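CRISPR-associated endonuclease Cas1 (Thermotoga maritima, PDB 4XTK) probably acts as a metal-dependent double-stranded DNA endonuclease in the CRISPR adaptive immune system, working as a homodimer that joins with Cas2. Local coordinates at residues Gln96-His99 and Glu104-Met107; Tyr219-Asn224 and Leu230-Ala235. All coordinates share one frame; numbering follows the deposited sequence.

Contact 1: residues Gln96-His99 and Glu104-Met107; sequences QAEH and EKRM
K105 starts with CG beside its backbone N (chi1 -67°) and then runs out extended, which carries its amine past the H99 ring to the carboxylate of E98; E98 turns CG anti to its own N (chi1 167°) and extends, bringing OE2 to the amine. The contact is a tight corner between two consecutive helices, 93-101 and 103-127, at the start of the helical domain of the Cas1 fold. Around the turn the backbones draw close, with CA of H99 and CA of K105 5.0 Å apart. The polar bond across the corner is a salt bridge from NZ of K105 to OE2 of E98, 3.1 Å long. The lysine meets that oxygen on its anti side, 16° out of the carboxylate plane. A long, flexible lysine suits this place, since its methylenes pack while its amine reaches a partner near solvent. Those methylenes lie obliquely across the H99 imidazole, CD of K105 standing 3.7 Å from CE1 of H99. The histidine offers a flat, largely buried surface to the aliphatic chain, while its NE2 makes a weak hydrogen bond to the carbonyl of L316. At the turn, OD1 of N102 accepts a hydrogen bond from the backbone N of K105. On another flank the first helix meets the second subunit, A97 packing on A97 and E98 on I101 of that chain. Although the salt bridge brings the amine close to the ring, NZ of K105 remains 4.2 Å from ND1 of H99, with no bond between them.

Contact 2: residues Tyr219-Asn224 and Leu230-Ala235; sequences YLHETN and LNLDIA
D233 reaches from helix 230-252 into the loop 219-224 and binds three successive residues. Its CG lies beside the backbone N, anti to the carbonyl carbon (chi1 -84°), which swings the carboxylate to the loop. OD2 of D233 accepts the backbone N of Y219 at 2.6 Å. The backbone N of L220 reaches OD2 of D233 at 2.8 Å, from the opposite face of the carboxylate plane. OD1 uses its syn lone pair for the backbone N of H221, 2.9 Å away, and also accepts from ND1 of the H221 ring, a bond modelled so short at 2.7 Å resolution that its exact length is doubtful. An aspartate suits the place: two oxygens on a short stem satisfy four N-H groups. Ring and carboxylate are turned 38° apart, and CB of L232 sits over one imidazole face in a CH-pi contact. These contacts probably fix the rotation of the H221 ring. By similarity H221 binds manganese together with E155 and E236, making D233 a probable second-shell residue. Further out, CD1 of L230 meets the Y219 ring edge. L220 packs against I113 and V114 of helix 103-127, while L230 and L232 lean on I208 and Y201 of helix 188-208.

In the fold
Contact 1 closes before contact 2 opens along the chain, yet their centres lie only 12 Å apart and they touch directly. R106, on the second helix of contact 1, probably donates from NE to the carbonyl O of Y219, 2.9 Å away; the OH of Y219 in turn probably bonds O of Q96, at 3.1 Å. The loop 219-224 is thereby tied to both helices of contact 1, while D233 ties it to helix 230-252. Contact 2 holds H221 of the predicted manganese site, whereas contact 1 lies nearby: the R106 side chain is about 7 Å from that of H221 and about 12 Å from that of E155. Both contacts also touch the second subunit.

Contact 1: residues Gln96-His99 and Glu104-Met107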
loop_
_atom_site.group_PDB
_atom_site.type_symbol
_atom_site.label_atom_id
_atom_site.label_comp_id
_atom_site.label_asym_id
_atom_site.label_seq_id
_atom_site.Cartn_x
_atom_site.Cartn_y
_atom_site.Cartn_z
ATOM N N GLN E 96 7.884 10.937 -6.755
ATOM C CA GLN E 96 7.775 10.217 -8.019
ATOM C C GLN E 96 6.833 10.900 -9.008
ATOM O O GLN E 96 7.165 11.044 -10.182
ATOM C CB GLN E 96 7.307 8.774 -7.776
ATOM C CG GLN E 96 8.408 7.846 -7.270
ATOM C CD GLN E 96 7.938 6.426 -7.044
ATOM O OE1 GLN E 96 7.738 6.001 -5.906
ATOM N NE2 GLN E 96 7.774 5.675 -8.128
ATOM N N ALA E 97 5.653 11.304 -8.538
ATOM C CA ALA E 97 4.694 12.001 -9.391
ATOM C C ALA E 97 5.316 13.297 -9.856
ATOM O O ALA E 97 5.249 13.664 -11.045
ATOM C CB ALA E 97 3.406 12.263 -8.659
ATOM N N GLU E 98 5.953 13.977 -8.910
ATOM C CA GLU E 98 6.669 15.193 -9.237
ATOM C C GLU E 98 7.768 14.927 -10.292
ATOM O O GLU E 98 7.913 15.744 -11.198
ATOM C CB GLU E 98 7.261 15.826 -7.982
ATOM C CG GLU E 98 8.284 16.924 -8.238
ATOM C CD GLU E 98 9.123 17.240 -7.012
ATOM O OE1 GLU E 98 8.613 17.092 -5.882
ATOM O OE2 GLU E 98 10.304 17.614 -7.184
ATOM N N HIS E 99 8.518 13.817 -10.277
ATOM C CA HIS E 99 9.477 13.778 -11.378
ATOM C C HIS E 99 8.836 13.199 -12.641
ATOM O O HIS E 99 9.460 13.208 -13.702
ATOM C CB HIS E 99 10.779 13.016 -11.097
ATOM C CG HIS E 99 11.511 13.479 -9.886
ATOM N ND1 HIS E 99 11.368 14.751 -9.369
ATOM C CD2 HIS E 99 12.649 12.991 -9.317
ATOM C CE1 HIS E 99 12.209 14.913 -8.372
ATOM N NE2 HIS E 99 13.013 13.857 -8.332
ATOM N N GLU E 104 11.299 17.414 -17.852
ATOM C CA GLU E 104 12.750 17.486 -17.733
ATOM C C GLU E 104 13.266 16.448 -16.743
ATOM O O GLU E 104 14.260 15.762 -16.995
ATOM C CB GLU E 104 13.176 18.886 -17.298
ATOM C CG GLU E 104 14.519 19.325 -17.850
ATOM C CD GLU E 104 14.553 20.806 -18.160
ATOM O OE1 GLU E 104 13.666 21.533 -17.664
ATOM O OE2 GLU E 104 15.462 21.238 -18.899
ATOM N N LYS E 105 12.579 16.341 -15.615
ATOM C CA LYS E 105 12.951 15.382 -14.588
ATOM C C LYS E 105 12.674 13.958 -15.046
ATOM O O LYS E 105 13.457 13.049 -14.776
ATOM C CB LYS E 105 12.212 15.687 -13.284
ATOM C CG LYS E 105 12.642 17.004 -12.666
ATOM C CD LYS E 105 12.126 17.164 -11.246
ATOM C CE LYS E 105 12.693 18.425 -10.610
ATOM N NZ LYS E 105 11.804 18.961 -9.544
ATOM N N ARG E 106 11.559 13.773 -15.747
ATOM C CA ARG E 106 11.210 12.465 -16.275
ATOM C C ARG E 106 12.226 12.039 -17.321
ATOM O O ARG E 106 12.633 10.883 -17.362
ATOM C CB ARG E 106 9.805 12.471 -16.876
ATOM C CG ARG E 106 9.383 11.107 -17.383
ATOM C CD ARG E 106 8.019 11.131 -18.037
ATOM N NE ARG E 106 7.747 9.877 -18.735
ATOM C CZ ARG E 106 6.780 9.715 -19.632
ATOM N NH1 ARG E 106 5.988 10.731 -19.947
ATOM N NH2 ARG E 106 6.608 8.540 -20.219
ATOM N N MET E 107 12.635 12.986 -18.159
ATOM C CA MET E 107 13.600 12.708 -19.210
ATOM C C MET E 107 14.923 12.265 -18.617
ATOM O O MET E 107 15.549 11.322 -19.096
ATOM C CB MET E 107 13.823 13.938 -20.097
ATOM C CG MET E 107 13.091 13.915 -21.433
ATOM S SD MET E 107 13.426 12.462 -22.451
ATOM C CE MET E 107 15.179 12.285 -22.225
#

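Contact 2: residues Tyr219-Asn224 and Leu230-Ala235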
loop_
_atom_site.group_PDB
_atom_site.type_symbol
_atom_site.label_atom_id
_atom_site.label_comp_id
_atom_site.label_asym_id
_atom_site.label_seq_id
_atom_site.Cartn_x
_atom_site.Cartn_y
_atom_site.Cartn_z
ATOM N N TYR E 219 8.904 5.671 -15.687
ATOM C CA TYR E 219 9.488 6.843 -16.337
ATOM C C TYR E 219 9.752 6.621 -17.821
ATOM O O TYR E 219 9.231 7.363 -18.665
ATOM C CB TYR E 219 10.756 7.262 -15.592
ATOM C CG TYR E 219 10.396 7.686 -14.193
ATOM C CD1 TYR E 219 9.815 8.928 -13.958
ATOM C CD2 TYR E 219 10.554 6.819 -13.117
ATOM C CE1 TYR E 219 9.439 9.314 -12.686
ATOM C CE2 TYR E 219 10.186 7.197 -11.840
ATOM C CZ TYR E 219 9.629 8.445 -11.631
ATOM O OH TYR E 219 9.260 8.821 -10.366
ATOM N N LEU E 220 10.588 5.637 -18.140
ATOM C CA LEU E 220 10.775 5.233 -19.530
ATOM C C LEU E 220 9.450 4.738 -20.114
ATOM O O LEU E 220 9.053 5.134 -21.211
ATOM C CB LEU E 220 11.852 4.150 -19.649
ATOM C CG LEU E 220 12.155 3.755 -21.099
ATOM C CD1 LEU E 220 12.558 4.982 -21.906
ATOM C CD2 LEU E 220 13.203 2.640 -21.203
ATOM N N HIS E 221 8.769 3.871 -19.373
ATOM C CA HIS E 221 7.418 3.458 -19.730
ATOM C C HIS E 221 6.411 4.514 -19.301
ATOM O O HIS E 221 6.556 5.138 -18.249
ATOM C CB HIS E 221 7.074 2.113 -19.094
ATOM C CG HIS E 221 7.909 0.983 -19.599
ATOM N ND1 HIS E 221 9.226 0.809 -19.236
ATOM C CD2 HIS E 221 7.626 -0.019 -20.472
ATOM C CE1 HIS E 221 9.716 -0.258 -19.845
ATOM N NE2 HIS E 221 8.762 -0.772 -20.604
ATOM N N GLU E 222 5.394 4.718 -20.127
ATOM C CA GLU E 222 4.328 5.646 -19.792
ATOM C C GLU E 222 3.595 5.163 -18.541
ATOM O O GLU E 222 3.294 3.978 -18.414
ATOM C CB GLU E 222 3.358 5.788 -20.969
ATOM C CG GLU E 222 2.432 6.989 -20.874
ATOM C CD GLU E 222 1.311 6.956 -21.902
ATOM O OE1 GLU E 222 0.161 6.659 -21.516
ATOM O OE2 GLU E 222 1.578 7.226 -23.092
ATOM N N THR E 223 3.284 6.071 -17.626
ATOM C CA THR E 223 2.488 5.656 -16.487
ATOM C C THR E 223 1.044 5.820 -16.926
ATOM O O THR E 223 0.533 6.927 -17.070
ATOM C CB THR E 223 2.782 6.478 -15.211
ATOM O OG1 THR E 223 4.148 6.292 -14.826
ATOM C CG2 THR E 223 1.881 6.034 -14.053
ATOM N N ASN E 224 0.399 4.677 -17.114
ATOM C CA ASN E 224 -0.910 4.567 -17.733
ATOM C C ASN E 224 -1.673 3.532 -16.923
ATOM O O ASN E 224 -1.317 3.276 -15.778
ATOM C CB ASN E 224 -0.831 4.198 -19.222
ATOM C CG ASN E 224 -0.027 2.944 -19.486
ATOM O OD1 ASN E 224 0.199 2.135 -18.592
ATOM N ND2 ASN E 224 0.404 2.775 -20.729
ATOM N N LEU E 230 7.281 1.023 -13.121
ATOM C CA LEU E 230 8.636 1.138 -12.593
ATOM C C LEU E 230 9.441 -0.171 -12.661
ATOM O O LEU E 230 10.642 -0.146 -12.944
ATOM C CB LEU E 230 8.588 1.648 -11.150
ATOM C CG LEU E 230 9.967 1.952 -10.570
ATOM C CD1 LEU E 230 10.683 2.969 -11.438
ATOM C CD2 LEU E 230 9.887 2.413 -9.114
ATOM N N ASN E 231 8.798 -1.308 -12.406
ATOM C CA ASN E 231 9.506 -2.589 -12.483
ATOM C C ASN E 231 9.947 -2.886 -13.912
ATOM O O ASN E 231 11.032 -3.428 -14.136
ATOM C CB ASN E 231 8.641 -3.731 -11.953
ATOM C CG ASN E 231 7.385 -3.914 -12.756
ATOM O OD1 ASN E 231 6.788 -2.937 -13.208
ATOM N ND2 ASN E 231 6.974 -5.161 -12.948
ATOM N N LEU E 232 9.107 -2.517 -14.877
ATOM C CA LEU E 232 9.471 -2.654 -16.283
ATOM C C LEU E 232 10.697 -1.798 -16.634
ATOM O O LEU E 232 11.607 -2.254 -17.324
ATOM C CB LEU E 232 8.293 -2.274 -17.171
ATOM C CG LEU E 232 7.000 -3.063 -16.967
ATOM C CD1 LEU E 232 5.965 -2.619 -17.998
ATOM C CD2 LEU E 232 7.248 -4.570 -17.048
ATOM N N ASP E 233 10.718 -0.561 -16.146
ATOM C CA ASP E 233 11.850 0.338 -16.355
ATOM C C ASP E 233 13.175 -0.268 -15.875
ATOM O O ASP E 233 14.145 -0.371 -16.633
ATOM C CB ASP E 233 11.607 1.665 -15.632
ATOM C CG ASP E 233 10.763 2.629 -16.439
ATOM O OD1 ASP E 233 10.148 2.205 -17.441
ATOM O OD2 ASP E 233 10.709 3.816 -16.058
ATOM N N ILE E 234 13.208 -0.673 -14.609
ATOM C CA ILE E 234 14.430 -1.185 -14.003
ATOM C C ILE E 234 14.870 -2.516 -14.637
ATOM O O ILE E 234 16.062 -2.734 -14.870
ATOM C CB ILE E 234 14.247 -1.344 -12.472
ATOM C CG1 ILE E 234 13.891 0.006 -11.851
ATOM C CG2 ILE E 234 15.509 -1.877 -11.815
ATOM C CD1 ILE E 234 14.965 1.068 -12.048
ATOM N N ALA E 235 13.908 -3.384 -14.946
ATOM C CA ALA E 235 14.200 -4.671 -15.582
ATOM C C ALA E 235 14.979 -4.531 -16.894
ATOM O O ALA E 235 15.680 -5.455 -17.302
ATOM C CB ALA E 235 12.912 -5.438 -15.832
#